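Local structure of molybdopterin biosynthesis moeA protein (Pyrococcus horikoshii, 1WU2) at residues A[209-214]-A[298-303]; A[280-285]-A[342-347]; A[270-275]-A[289-294]. The protein probably acts in molybdenum cofactor biosynthesis as a dimeric MoeA-family protein that handles molybdopterin. One frame throughout, in Å; residues are numbered along the deposited sequence.

Interaction 1 of 3, residues A[209-214]-A[298-303]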
ATOM      1  N   VAL A 209      18.790  22.445  -5.136  1.00 39.15           N
ATOM      2  CA  VAL A 209      18.812  21.472  -4.052  1.00 38.21           C
ATOM      3  C   VAL A 209      18.576  20.061  -4.585  1.00 37.34           C
ATOM      4  O   VAL A 209      17.712  19.840  -5.433  1.00 37.35           O
ATOM      5  CB  VAL A 209      17.766  21.812  -2.961  1.00 38.21           C
ATOM      6  CG1 VAL A 209      17.633  20.680  -1.943  1.00 38.16           C
ATOM      7  CG2 VAL A 209      18.145  23.109  -2.261  1.00 38.08           C
ATOM      8  N   GLU A 210      19.352  19.116  -4.065  1.00 36.22           N
ATOM      9  CA  GLU A 210      19.286  17.727  -4.484  1.00 35.42           C
ATOM     10  C   GLU A 210      18.080  17.079  -3.815  1.00 34.62           C
ATOM     11  O   GLU A 210      17.853  17.255  -2.617  1.00 34.58           O
ATOM     12  CB  GLU A 210      20.574  16.997  -4.101  1.00 35.41           C
ATOM     13  CG  GLU A 210      20.863  15.765  -4.939  1.00 35.33           C
ATOM     14  CD  GLU A 210      19.949  14.602  -4.609  1.00 35.31           C
ATOM     15  OE1 GLU A 210      19.691  14.365  -3.412  1.00 36.37           O
ATOM     16  OE2 GLU A 210      19.484  13.928  -5.549  1.00 34.95           O
ATOM     17  N   THR A 211      17.325  16.320  -4.599  1.00 33.59           N
ATOM     18  CA  THR A 211      16.027  15.808  -4.175  1.00 32.88           C
ATOM     19  C   THR A 211      15.781  14.339  -4.565  1.00 32.11           C
ATOM     20  O   THR A 211      15.078  13.622  -3.857  1.00 31.85           O
ATOM     21  CB  THR A 211      14.931  16.751  -4.749  1.00 32.90           C
ATOM     22  OG1 THR A 211      14.648  17.787  -3.797  1.00 33.12           O
ATOM     23  CG2 THR A 211      13.600  16.058  -4.932  1.00 32.85           C
ATOM     24  N   ASN A 212      16.362  13.898  -5.675  1.00 31.29           N
ATOM     25  CA  ASN A 212      16.134  12.547  -6.182  1.00 30.92           C
ATOM     26  C   ASN A 212      16.698  11.432  -5.318  1.00 30.43           C
ATOM     27  O   ASN A 212      16.215  10.304  -5.382  1.00 30.23           O
ATOM     28  CB  ASN A 212      16.702  12.405  -7.593  1.00 30.91           C
ATOM     29  CG  ASN A 212      15.925  13.206  -8.610  1.00 31.16           C
ATOM     30  OD1 ASN A 212      14.787  13.618  -8.365  1.00 31.50           O
ATOM     31  ND2 ASN A 212      16.536  13.438  -9.761  1.00 30.90           N
ATOM     32  N   SER A 213      17.713  11.739  -4.518  1.00 29.74           N
ATOM     33  CA  SER A 213      18.346  10.724  -3.691  1.00 29.42           C
ATOM     34  C   SER A 213      17.365  10.212  -2.648  1.00 28.65           C
ATOM     35  O   SER A 213      17.085   9.018  -2.588  1.00 28.20           O
ATOM     36  CB  SER A 213      19.591  11.273  -2.997  1.00 29.39           C
ATOM     37  OG  SER A 213      20.240  10.234  -2.289  1.00 30.39           O
ATOM     38  N   ILE A 214      16.847  11.129  -1.839  1.00 28.13           N
ATOM     39  CA  ILE A 214      15.903  10.783  -0.782  1.00 27.80           C
ATOM     40  C   ILE A 214      14.593  10.207  -1.334  1.00 27.59           C
ATOM     41  O   ILE A 214      13.994   9.340  -0.704  1.00 27.53           O
ATOM     42  CB  ILE A 214      15.648  12.000   0.160  1.00 27.76           C
ATOM     43  CG1 ILE A 214      14.804  11.598   1.377  1.00 27.67           C
ATOM     44  CG2 ILE A 214      14.967  13.150  -0.576  1.00 27.88           C
ATOM     45  CD1 ILE A 214      15.362  10.449   2.186  1.00 27.63           C
ATOM     46  N   GLY A 298      17.251  12.892 -13.688  1.00 39.51           N
ATOM     47  CA  GLY A 298      17.653  14.012 -12.847  1.00 39.30           C
ATOM     48  C   GLY A 298      16.566  14.956 -12.365  1.00 39.08           C
ATOM     49  O   GLY A 298      16.725  15.571 -11.308  1.00 39.14           O
ATOM     50  N   TYR A 299      15.479  15.090 -13.117  1.00 38.80           N
ATOM     51  CA  TYR A 299      14.359  15.922 -12.680  1.00 38.68           C
ATOM     52  C   TYR A 299      13.297  15.045 -12.007  1.00 37.74           C
ATOM     53  O   TYR A 299      12.888  14.038 -12.576  1.00 37.52           O
ATOM     54  CB  TYR A 299      13.798  16.727 -13.856  1.00 39.09           C
ATOM     55  CG  TYR A 299      14.659  17.941 -14.168  1.00 41.13           C
ATOM     56  CD1 TYR A 299      15.207  18.133 -15.437  1.00 42.86           C
ATOM     57  CD2 TYR A 299      14.959  18.880 -13.175  1.00 42.70           C
ATOM     58  CE1 TYR A 299      16.017  19.238 -15.712  1.00 43.70           C
ATOM     59  CE2 TYR A 299      15.762  19.980 -13.439  1.00 43.69           C
ATOM     60  CZ  TYR A 299      16.288  20.155 -14.706  1.00 44.00           C
ATOM     61  OH  TYR A 299      17.081  21.249 -14.957  1.00 44.52           O
ATOM     62  N   PRO A 300      12.877  15.412 -10.792  1.00 36.68           N
ATOM     63  CA  PRO A 300      12.022  14.553  -9.958  1.00 36.01           C
ATOM     64  C   PRO A 300      10.812  13.929 -10.652  1.00 35.14           C
ATOM     65  O   PRO A 300      10.585  12.734 -10.491  1.00 34.95           O
ATOM     66  CB  PRO A 300      11.559  15.502  -8.848  1.00 36.13           C
ATOM     67  CG  PRO A 300      12.647  16.488  -8.723  1.00 36.47           C
ATOM     68  CD  PRO A 300      13.195  16.679 -10.105  1.00 36.73           C
ATOM     69  N   VAL A 301      10.057  14.714 -11.411  1.00 34.11           N
ATOM     70  CA  VAL A 301       8.873  14.191 -12.093  1.00 33.32           C
ATOM     71  C   VAL A 301       9.272  13.091 -13.078  1.00 32.28           C
ATOM     72  O   VAL A 301       8.615  12.056 -13.164  1.00 32.00           O
ATOM     73  CB  VAL A 301       8.093  15.302 -12.837  1.00 33.39           C
ATOM     74  CG1 VAL A 301       6.922  14.711 -13.619  1.00 33.58           C
ATOM     75  CG2 VAL A 301       7.598  16.362 -11.853  1.00 33.65           C
ATOM     76  N   SER A 302      10.353  13.331 -13.808  1.00 31.11           N
ATOM     77  CA  SER A 302      10.869  12.375 -14.787  1.00 30.37           C
ATOM     78  C   SER A 302      11.479  11.104 -14.171  1.00 29.39           C
ATOM     79  O   SER A 302      11.364  10.026 -14.745  1.00 29.34           O
ATOM     80  CB  SER A 302      11.893  13.074 -15.683  1.00 30.42           C
ATOM     81  OG  SER A 302      12.386  12.206 -16.684  1.00 30.98           O
ATOM     82  N   VAL A 303      12.132  11.230 -13.017  1.00 28.33           N
ATOM     83  CA  VAL A 303      12.673  10.072 -12.299  1.00 27.46           C
ATOM     84  C   VAL A 303      11.547   9.178 -11.777  1.00 26.67           C
ATOM     85  O   VAL A 303      11.680   7.958 -11.769  1.00 26.43           O
ATOM     86  CB  VAL A 303      13.573  10.506 -11.108  1.00 27.42           C
ATOM     87  CG1 VAL A 303      13.884   9.327 -10.180  1.00 27.68           C
ATOM     88  CG2 VAL A 303      14.853  11.121 -11.616  1.00 27.32           C
TER

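Interaction 2 of 3, residues A[280-285]-A[342-347]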
ATOM      1  N   THR A 280      10.754   5.738 -25.560  1.00 32.40           N
ATOM      2  CA  THR A 280       9.549   6.374 -26.070  1.00 32.26           C
ATOM      3  C   THR A 280       8.731   7.115 -24.991  1.00 32.15           C
ATOM      4  O   THR A 280       7.906   7.967 -25.317  1.00 31.90           O
ATOM      5  CB  THR A 280       8.719   5.292 -26.808  1.00 32.24           C
ATOM      6  OG1 THR A 280       9.085   5.272 -28.195  1.00 32.44           O
ATOM      7  CG2 THR A 280       7.266   5.603 -26.840  1.00 32.53           C
ATOM      8  N   ILE A 281       8.974   6.823 -23.717  1.00 32.05           N
ATOM      9  CA  ILE A 281       8.149   7.389 -22.643  1.00 32.09           C
ATOM     10  C   ILE A 281       8.285   8.913 -22.525  1.00 32.20           C
ATOM     11  O   ILE A 281       9.283   9.495 -22.945  1.00 32.16           O
ATOM     12  CB  ILE A 281       8.428   6.704 -21.272  1.00 32.00           C
ATOM     13  CG1 ILE A 281       9.783   7.126 -20.691  1.00 31.86           C
ATOM     14  CG2 ILE A 281       8.328   5.184 -21.397  1.00 31.77           C
ATOM     15  CD1 ILE A 281       9.942   6.795 -19.220  1.00 32.07           C
ATOM     16  N   LYS A 282       7.268   9.536 -21.938  1.00 32.35           N
ATOM     17  CA  LYS A 282       7.217  10.981 -21.758  1.00 32.65           C
ATOM     18  C   LYS A 282       6.385  11.304 -20.509  1.00 32.72           C
ATOM     19  O   LYS A 282       5.200  10.981 -20.478  1.00 32.85           O
ATOM     20  CB  LYS A 282       6.587  11.653 -22.983  1.00 32.73           C
ATOM     21  CG  LYS A 282       6.683  13.181 -22.981  1.00 33.41           C
ATOM     22  CD  LYS A 282       5.705  13.813 -23.970  1.00 34.60           C
ATOM     23  CE  LYS A 282       5.621  15.330 -23.799  1.00 35.22           C
ATOM     24  NZ  LYS A 282       4.253  15.782 -23.401  1.00 35.87           N
ATOM     25  N   PRO A 283       6.976  11.916 -19.481  1.00 32.81           N
ATOM     26  CA  PRO A 283       8.408  12.249 -19.424  1.00 32.91           C
ATOM     27  C   PRO A 283       9.296  11.021 -19.224  1.00 33.06           C
ATOM     28  O   PRO A 283       8.784   9.906 -19.123  1.00 33.06           O
ATOM     29  CB  PRO A 283       8.499  13.175 -18.204  1.00 32.91           C
ATOM     30  CG  PRO A 283       7.361  12.766 -17.331  1.00 32.85           C
ATOM     31  CD  PRO A 283       6.264  12.338 -18.262  1.00 32.77           C
ATOM     32  N   GLY A 284      10.610  11.234 -19.173  1.00 33.41           N
ATOM     33  CA  GLY A 284      11.570  10.166 -18.938  1.00 33.69           C
ATOM     34  C   GLY A 284      12.185   9.580 -20.195  1.00 34.01           C
ATOM     35  O   GLY A 284      12.756   8.492 -20.151  1.00 33.84           O
ATOM     36  N   ARG A 285      12.080  10.312 -21.302  1.00 34.55           N
ATOM     37  CA  ARG A 285      12.557   9.864 -22.617  1.00 34.92           C
ATOM     38  C   ARG A 285      14.029   9.408 -22.649  1.00 34.64           C
ATOM     39  O   ARG A 285      14.313   8.338 -23.182  1.00 34.57           O
ATOM     40  CB  ARG A 285      12.282  10.955 -23.676  1.00 35.24           C
ATOM     41  CG  ARG A 285      13.354  11.165 -24.742  1.00 37.10           C
ATOM     42  CD  ARG A 285      12.988  12.234 -25.761  1.00 39.32           C
ATOM     43  NE  ARG A 285      14.087  12.510 -26.682  1.00 41.59           N
ATOM     44  CZ  ARG A 285      13.969  13.143 -27.851  1.00 43.82           C
ATOM     45  NH1 ARG A 285      12.787  13.592 -28.276  1.00 44.46           N
ATOM     46  NH2 ARG A 285      15.047  13.331 -28.606  1.00 44.38           N
ATOM     47  N   ARG A 342       4.707   8.462 -28.702  1.00 30.74           N
ATOM     48  CA  ARG A 342       5.151   8.682 -27.321  1.00 30.38           C
ATOM     49  C   ARG A 342       4.225   8.009 -26.310  1.00 30.13           C
ATOM     50  O   ARG A 342       3.002   8.157 -26.371  1.00 30.14           O
ATOM     51  CB  ARG A 342       5.258  10.177 -27.009  1.00 30.33           C
ATOM     52  CG  ARG A 342       6.164  10.963 -27.961  1.00 30.09           C
ATOM     53  CD  ARG A 342       7.612  10.521 -27.961  1.00 29.39           C
ATOM     54  NE  ARG A 342       8.239  10.722 -26.657  1.00 29.49           N
ATOM     55  CZ  ARG A 342       8.733  11.876 -26.216  1.00 29.56           C
ATOM     56  NH1 ARG A 342       8.703  12.974 -26.967  1.00 29.49           N
ATOM     57  NH2 ARG A 342       9.276  11.927 -25.009  1.00 30.07           N
ATOM     58  N   TYR A 343       4.832   7.275 -25.379  1.00 29.73           N
ATOM     59  CA  TYR A 343       4.119   6.555 -24.334  1.00 29.38           C
ATOM     60  C   TYR A 343       3.948   7.487 -23.137  1.00 29.29           C
ATOM     61  O   TYR A 343       4.909   7.778 -22.432  1.00 29.23           O
ATOM     62  CB  TYR A 343       4.910   5.306 -23.943  1.00 29.29           C
ATOM     63  CG  TYR A 343       4.138   4.285 -23.149  1.00 28.86           C
ATOM     64  CD1 TYR A 343       4.098   4.341 -21.759  1.00 28.04           C
ATOM     65  CD2 TYR A 343       3.463   3.249 -23.786  1.00 28.42           C
ATOM     66  CE1 TYR A 343       3.392   3.401 -21.028  1.00 28.06           C
ATOM     67  CE2 TYR A 343       2.755   2.302 -23.064  1.00 28.00           C
ATOM     68  CZ  TYR A 343       2.724   2.382 -21.685  1.00 27.99           C
ATOM     69  OH  TYR A 343       2.026   1.445 -20.962  1.00 27.49           O
ATOM     70  N   GLU A 344       2.719   7.948 -22.917  1.00 29.10           N
ATOM     71  CA  GLU A 344       2.440   8.991 -21.930  1.00 29.05           C
ATOM     72  C   GLU A 344       2.316   8.431 -20.516  1.00 28.70           C
ATOM     73  O   GLU A 344       1.503   7.548 -20.258  1.00 28.67           O
ATOM     74  CB  GLU A 344       1.138   9.745 -22.260  1.00 29.13           C
ATOM     75  CG  GLU A 344       0.846   9.995 -23.734  1.00 29.93           C
ATOM     76  CD  GLU A 344       1.831  10.938 -24.392  1.00 30.93           C
ATOM     77  OE1 GLU A 344       2.590  11.619 -23.669  1.00 31.68           O
ATOM     78  OE2 GLU A 344       1.840  10.994 -25.640  1.00 31.45           O
ATOM     79  N   PHE A 345       3.121   8.963 -19.604  1.00 28.46           N
ATOM     80  CA  PHE A 345       2.941   8.753 -18.174  1.00 28.04           C
ATOM     81  C   PHE A 345       2.184   9.972 -17.658  1.00 27.90           C
ATOM     82  O   PHE A 345       2.736  11.071 -17.585  1.00 28.20           O
ATOM     83  CB  PHE A 345       4.303   8.610 -17.487  1.00 27.96           C
ATOM     84  CG  PHE A 345       4.225   8.273 -16.020  1.00 27.41           C
ATOM     85  CD1 PHE A 345       4.246   9.279 -15.062  1.00 26.93           C
ATOM     86  CD2 PHE A 345       4.169   6.950 -15.599  1.00 26.94           C
ATOM     87  CE1 PHE A 345       4.197   8.974 -13.703  1.00 26.90           C
ATOM     88  CE2 PHE A 345       4.117   6.636 -14.245  1.00 26.61           C
ATOM     89  CZ  PHE A 345       4.125   7.652 -13.295  1.00 26.74           C
ATOM     90  N   ILE A 346       0.917   9.774 -17.317  1.00 27.56           N
ATOM     91  CA  ILE A 346       0.022  10.863 -16.943  1.00 27.24           C
ATOM     92  C   ILE A 346      -0.336  10.755 -15.477  1.00 27.12           C
ATOM     93  O   ILE A 346      -0.854   9.734 -15.040  1.00 26.93           O
ATOM     94  CB  ILE A 346      -1.271  10.814 -17.794  1.00 27.14           C
ATOM     95  CG1 ILE A 346      -0.945  10.919 -19.289  1.00 26.92           C
ATOM     96  CG2 ILE A 346      -2.242  11.915 -17.366  1.00 27.02           C
ATOM     97  CD1 ILE A 346      -0.173  12.171 -19.682  1.00 26.76           C
ATOM     98  N   LYS A 347      -0.076  11.818 -14.726  1.00 27.06           N
ATOM     99  CA  LYS A 347      -0.369  11.845 -13.297  1.00 27.14           C
ATOM    100  C   LYS A 347      -1.855  12.116 -13.078  1.00 27.04           C
ATOM    101  O   LYS A 347      -2.426  13.016 -13.684  1.00 26.89           O
ATOM    102  CB  LYS A 347       0.492  12.898 -12.596  1.00 27.14           C
ATOM    103  CG  LYS A 347       1.991  12.597 -12.658  1.00 27.62           C
ATOM    104  CD  LYS A 347       2.845  13.850 -12.466  1.00 28.47           C
ATOM    105  CE  LYS A 347       2.953  14.678 -13.748  1.00 28.90           C
ATOM    106  NZ  LYS A 347       3.683  13.967 -14.847  1.00 29.70           N
TER
HETATM  107  O   HOH W   1       2.909  12.696 -20.882  1.00 42.85           O

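Interaction 3 of 3, residues A[270-275]-A[289-294]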
ATOM      1  N   LYS A 270      29.963   5.808 -22.436  1.00 52.56           N
ATOM      2  CA  LYS A 270      31.350   5.678 -21.998  1.00 52.31           C
ATOM      3  C   LYS A 270      31.481   4.961 -20.651  1.00 51.58           C
ATOM      4  O   LYS A 270      32.545   4.427 -20.336  1.00 51.67           O
ATOM      5  CB  LYS A 270      32.011   7.060 -21.929  1.00 52.57           C
ATOM      6  CG  LYS A 270      32.055   7.780 -23.282  1.00 53.64           C
ATOM      7  CD  LYS A 270      33.312   8.634 -23.459  1.00 55.01           C
ATOM      8  CE  LYS A 270      33.152  10.037 -22.874  1.00 55.67           C
ATOM      9  NZ  LYS A 270      34.092  10.292 -21.748  1.00 56.15           N
ATOM     10  N   PHE A 271      30.405   4.950 -19.863  1.00 50.63           N
ATOM     11  CA  PHE A 271      30.396   4.285 -18.556  1.00 49.86           C
ATOM     12  C   PHE A 271      29.696   2.925 -18.562  1.00 48.94           C
ATOM     13  O   PHE A 271      29.978   2.082 -17.710  1.00 48.86           O
ATOM     14  CB  PHE A 271      29.708   5.172 -17.520  1.00 49.92           C
ATOM     15  CG  PHE A 271      30.314   6.535 -17.392  1.00 50.27           C
ATOM     16  CD1 PHE A 271      31.656   6.684 -17.067  1.00 50.55           C
ATOM     17  CD2 PHE A 271      29.541   7.673 -17.592  1.00 50.68           C
ATOM     18  CE1 PHE A 271      32.221   7.942 -16.945  1.00 50.58           C
ATOM     19  CE2 PHE A 271      30.098   8.935 -17.473  1.00 50.93           C
ATOM     20  CZ  PHE A 271      31.442   9.070 -17.149  1.00 50.94           C
ATOM     21  N   VAL A 272      28.777   2.724 -19.504  1.00 47.78           N
ATOM     22  CA  VAL A 272      27.936   1.530 -19.531  1.00 46.85           C
ATOM     23  C   VAL A 272      27.800   0.970 -20.944  1.00 45.96           C
ATOM     24  O   VAL A 272      27.665   1.723 -21.905  1.00 45.84           O
ATOM     25  CB  VAL A 272      26.513   1.846 -19.000  1.00 46.87           C
ATOM     26  CG1 VAL A 272      25.643   0.595 -18.996  1.00 46.74           C
ATOM     27  CG2 VAL A 272      26.577   2.462 -17.602  1.00 46.94           C
ATOM     28  N   ASN A 273      27.822  -0.356 -21.053  1.00 44.85           N
ATOM     29  CA  ASN A 273      27.487  -1.036 -22.299  1.00 44.11           C
ATOM     30  C   ASN A 273      25.969  -1.219 -22.373  1.00 43.14           C
ATOM     31  O   ASN A 273      25.405  -2.125 -21.755  1.00 43.14           O
ATOM     32  CB  ASN A 273      28.218  -2.379 -22.406  1.00 44.17           C
ATOM     33  CG  ASN A 273      28.473  -2.786 -23.843  1.00 44.52           C
ATOM     34  OD1 ASN A 273      27.537  -2.991 -24.618  1.00 44.74           O
ATOM     35  ND2 ASN A 273      29.747  -2.895 -24.213  1.00 44.67           N
ATOM     36  N   LEU A 274      25.318  -0.348 -23.137  1.00 41.99           N
ATOM     37  CA  LEU A 274      23.865  -0.196 -23.088  1.00 41.12           C
ATOM     38  C   LEU A 274      23.118  -1.110 -24.060  1.00 40.30           C
ATOM     39  O   LEU A 274      23.473  -1.203 -25.234  1.00 40.18           O
ATOM     40  CB  LEU A 274      23.495   1.262 -23.382  1.00 41.06           C
ATOM     41  CG  LEU A 274      24.145   2.307 -22.465  1.00 40.95           C
ATOM     42  CD1 LEU A 274      24.192   3.673 -23.131  1.00 40.90           C
ATOM     43  CD2 LEU A 274      23.418   2.385 -21.129  1.00 40.98           C
ATOM     44  N   LEU A 275      22.090  -1.790 -23.553  1.00 39.30           N
ATOM     45  CA  LEU A 275      21.112  -2.470 -24.398  1.00 38.54           C
ATOM     46  C   LEU A 275      20.277  -1.444 -25.160  1.00 37.74           C
ATOM     47  O   LEU A 275      20.015  -1.607 -26.352  1.00 37.77           O
ATOM     48  CB  LEU A 275      20.184  -3.355 -23.561  1.00 38.54           C
ATOM     49  CG  LEU A 275      20.809  -4.589 -22.915  1.00 38.69           C
ATOM     50  CD1 LEU A 275      19.850  -5.197 -21.903  1.00 38.76           C
ATOM     51  CD2 LEU A 275      21.198  -5.614 -23.972  1.00 39.00           C
ATOM     52  N   TYR A 289      19.472   1.645 -20.190  1.00 32.24           N
ATOM     53  CA  TYR A 289      19.837   0.563 -19.280  1.00 32.11           C
ATOM     54  C   TYR A 289      20.827  -0.430 -19.893  1.00 32.21           C
ATOM     55  O   TYR A 289      20.729  -0.771 -21.071  1.00 31.95           O
ATOM     56  CB  TYR A 289      18.592  -0.196 -18.813  1.00 32.10           C
ATOM     57  CG  TYR A 289      18.921  -1.506 -18.129  1.00 31.61           C
ATOM     58  CD1 TYR A 289      19.210  -1.547 -16.768  1.00 31.02           C
ATOM     59  CD2 TYR A 289      18.975  -2.697 -18.850  1.00 31.00           C
ATOM     60  CE1 TYR A 289      19.526  -2.737 -16.140  1.00 30.95           C
ATOM     61  CE2 TYR A 289      19.294  -3.894 -18.231  1.00 31.24           C
ATOM     62  CZ  TYR A 289      19.569  -3.906 -16.874  1.00 31.04           C
ATOM     63  OH  TYR A 289      19.883  -5.089 -16.253  1.00 31.28           O
ATOM     64  N   GLY A 290      21.757  -0.902 -19.066  1.00 32.27           N
ATOM     65  CA  GLY A 290      22.698  -1.944 -19.441  1.00 32.47           C
ATOM     66  C   GLY A 290      23.572  -2.378 -18.271  1.00 32.70           C
ATOM     67  O   GLY A 290      23.992  -1.546 -17.469  1.00 32.63           O
ATOM     68  N   GLU A 291      23.845  -3.679 -18.181  1.00 33.07           N
ATOM     69  CA  GLU A 291      24.705  -4.253 -17.136  1.00 33.28           C
ATOM     70  C   GLU A 291      24.225  -3.929 -15.719  1.00 33.24           C
ATOM     71  O   GLU A 291      25.029  -3.573 -14.851  1.00 33.39           O
ATOM     72  CB  GLU A 291      26.155  -3.784 -17.302  1.00 33.44           C
ATOM     73  CG  GLU A 291      26.707  -3.901 -18.708  1.00 34.06           C
ATOM     74  CD  GLU A 291      28.210  -3.688 -18.747  1.00 35.13           C
ATOM     75  OE1 GLU A 291      28.948  -4.697 -18.774  1.00 36.40           O
ATOM     76  OE2 GLU A 291      28.656  -2.518 -18.741  1.00 34.94           O
ATOM     77  N   LYS A 292      22.916  -4.061 -15.496  1.00 33.13           N
ATOM     78  CA  LYS A 292      22.283  -3.779 -14.200  1.00 32.96           C
ATOM     79  C   LYS A 292      22.263  -2.292 -13.820  1.00 32.89           C
ATOM     80  O   LYS A 292      21.967  -1.961 -12.676  1.00 32.94           O
ATOM     81  CB  LYS A 292      22.941  -4.589 -13.065  1.00 32.95           C
ATOM     82  CG  LYS A 292      23.218  -6.056 -13.384  1.00 32.96           C
ATOM     83  CD  LYS A 292      21.970  -6.771 -13.864  1.00 33.34           C
ATOM     84  CE  LYS A 292      22.139  -8.281 -13.817  1.00 33.76           C
ATOM     85  NZ  LYS A 292      21.540  -8.935 -15.002  1.00 33.96           N
ATOM     86  N   VAL A 293      22.553  -1.403 -14.768  1.00 32.80           N
ATOM     87  CA  VAL A 293      22.651   0.030 -14.490  1.00 32.84           C
ATOM     88  C   VAL A 293      21.520   0.792 -15.184  1.00 33.02           C
ATOM     89  O   VAL A 293      21.358   0.711 -16.397  1.00 32.89           O
ATOM     90  CB  VAL A 293      24.008   0.611 -14.940  1.00 32.75           C
ATOM     91  CG1 VAL A 293      24.149   2.060 -14.490  1.00 32.56           C
ATOM     92  CG2 VAL A 293      25.156  -0.222 -14.390  1.00 33.01           C
ATOM     93  N   PHE A 294      20.761   1.544 -14.396  1.00 33.40           N
ATOM     94  CA  PHE A 294      19.613   2.306 -14.868  1.00 33.71           C
ATOM     95  C   PHE A 294      20.008   3.778 -14.969  1.00 34.33           C
ATOM     96  O   PHE A 294      20.266   4.417 -13.952  1.00 34.25           O
ATOM     97  CB  PHE A 294      18.447   2.174 -13.874  1.00 33.58           C
ATOM     98  CG  PHE A 294      17.865   0.785 -13.778  1.00 33.14           C
ATOM     99  CD1 PHE A 294      16.565   0.535 -14.202  1.00 33.18           C
ATOM    100  CD2 PHE A 294      18.597  -0.263 -13.240  1.00 32.85           C
ATOM    101  CE1 PHE A 294      16.018  -0.736 -14.108  1.00 33.14           C
ATOM    102  CE2 PHE A 294      18.055  -1.536 -13.147  1.00 33.00           C
ATOM    103  CZ  PHE A 294      16.764  -1.773 -13.580  1.00 33.09           C
TER

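Interaction 1 of 3, residues A[209-214]-A[298-303]
The side-chain amide of N212 reaches G298, P300 and V303 where the N-terminal ends of helices 212-222 and 300-319 meet, both segments lying in the probable molybdopterin-binding domain of this MoeA protein. Its two branches meet different surroundings. ND2 reaches G298 O at 2.6 Å, but the N-H...O angle of 126° makes this a weak hydrogen bond despite the short distance. OD1 lies 3.3 Å from P300 CA and also touches the proline ring at CG. V303 adds an apolar neighbour, its CG2 lying 3.4 Å from N212 ND2. CG of N212 stands anti to its own carbonyl carbon (chi1 -69°), which places it 3.8 Å from V303 CG2. Beside it, T211 CG2 meets P300 CG at 3.9 Å, the two side chains crossing at about a right angle.

One shell out, I256 touches both N212 and V303. The second subunit binds the residues before the helix: K170 of that subunit donates to E210 O, and T211 OG1 is weakly bonded to A167 O of the same subunit. At the start of helix 212-222, S213 N donates to the syn lone pair of E210 OE2 at 3.0 Å.

Interaction 2 of 3, residues A[280-285]-A[342-347]
I281 pairs with Y343, and K282 with E344, in parallel register, tied by hydrogen bonds from Y343 N to T280 O, from K282 N to Y343 O and from F345 N to K282 O, the last at 3.0 Å. R342 extends this ladder with its side chain. Bent at chi2 and chi3, it folds back so that NE donates to T280 O at 3.1 Å and NH2 to I281 O at 3.2 Å, the latter nearly straight at 171°. Both acceptors lie in the guanidinium plane, which pins its rotation. T280 O thus takes two donors, R342 NE and Y343 N, from opposite faces of its carbonyl plane. An alanine in place of R342 would probably leave I281 O without this donor and T280 O with Y343 N alone from the 342-347 segment.

The pairing joins strand 281-282 of the probable molybdopterin-binding domain to strand 343-351 of the C-terminal domain IV. K282 crosses R342, its CD 4.0 Å above one guanidinium face and offset toward the rim. K282 also runs beside E344, and a water donates to both K282 O and E344 OE1. After a cis peptide bond, P283 CD lies 3.8 Å from F345 O and, more loosely, packs near F345 CB, while the F345 ring stacks on Y375.

Interaction 3 of 3, residues A[270-275]-A[289-294]
Y289 meets L275 through both backbone and side chain. Its carbonyl O accepts a weak hydrogen bond from L275 N at 3.0 Å, and L275 CD1 lies at the edge of its ring, 3.9 Å from CE2. The two side chains run side by side, pointing the same way. The phenol OH is hydrogen-bonded to D20 OD2 and takes a weak bond from K292 N.

At G290 the backbones come close enough to exclude a side chain, its CA lying 4.2 Å from L274 CA: a CB there would clash with N273 O and L274 CA. The glycine instead offers a CA-H...O contact to N273 O, with CA 3.6 Å from that oxygen. Its own carbonyl O is met tightly by V272 CG1, at 3.1 Å.

G290 to V293 form a type I' turn, with E291 and K292 both at positive phi (57° and 69°). The turn closes a two-residue beta-hairpin between strands 288-290 and 293-295, and G290 and V293 make a hydrogen-bonded pair through N and O in both directions. Strand 293-295 lies parallel to 252-255 in the sheet, whereas 288-290 is flanked by 276-277, the short strand into which segment 270-275 leads.

From the turn, E291 reaches N273, its chain extended beyond CG. OE2 takes the N-H of N273 at 3.3 Å, an almost straight bond (168°) whose donor stands above the carboxylate plane. V293 then packs obliquely on V272, CG1 to CG2 at 4.0 Å. F294 turns back to Y289, whose CD1 sits 3.7 Å above the centre of the F294 ring.

How the interactions relate
From the N terminus, segment 209-214 comes first and is met by 298-303, closing interaction 1, the start of helix 212-222 meeting that of helix 300-319. Interaction 3 is nested inside this loop: 270-275 meets the hairpin at 289-294, which leads on to helix 300-319. Interaction 2 crosses both others, because 280-285 lies within their loops whereas 342-347 lies beyond them, in domain IV. Interactions 1 and 3 stay within the probable molybdopterin-binding domain, while interaction 2 ties that domain to the C-terminal one. The centres of interactions 1 and 2 are about 17 Å apart, yet they touch where S302 OG packs on G284 CA and V301 CG1 on K347 NZ.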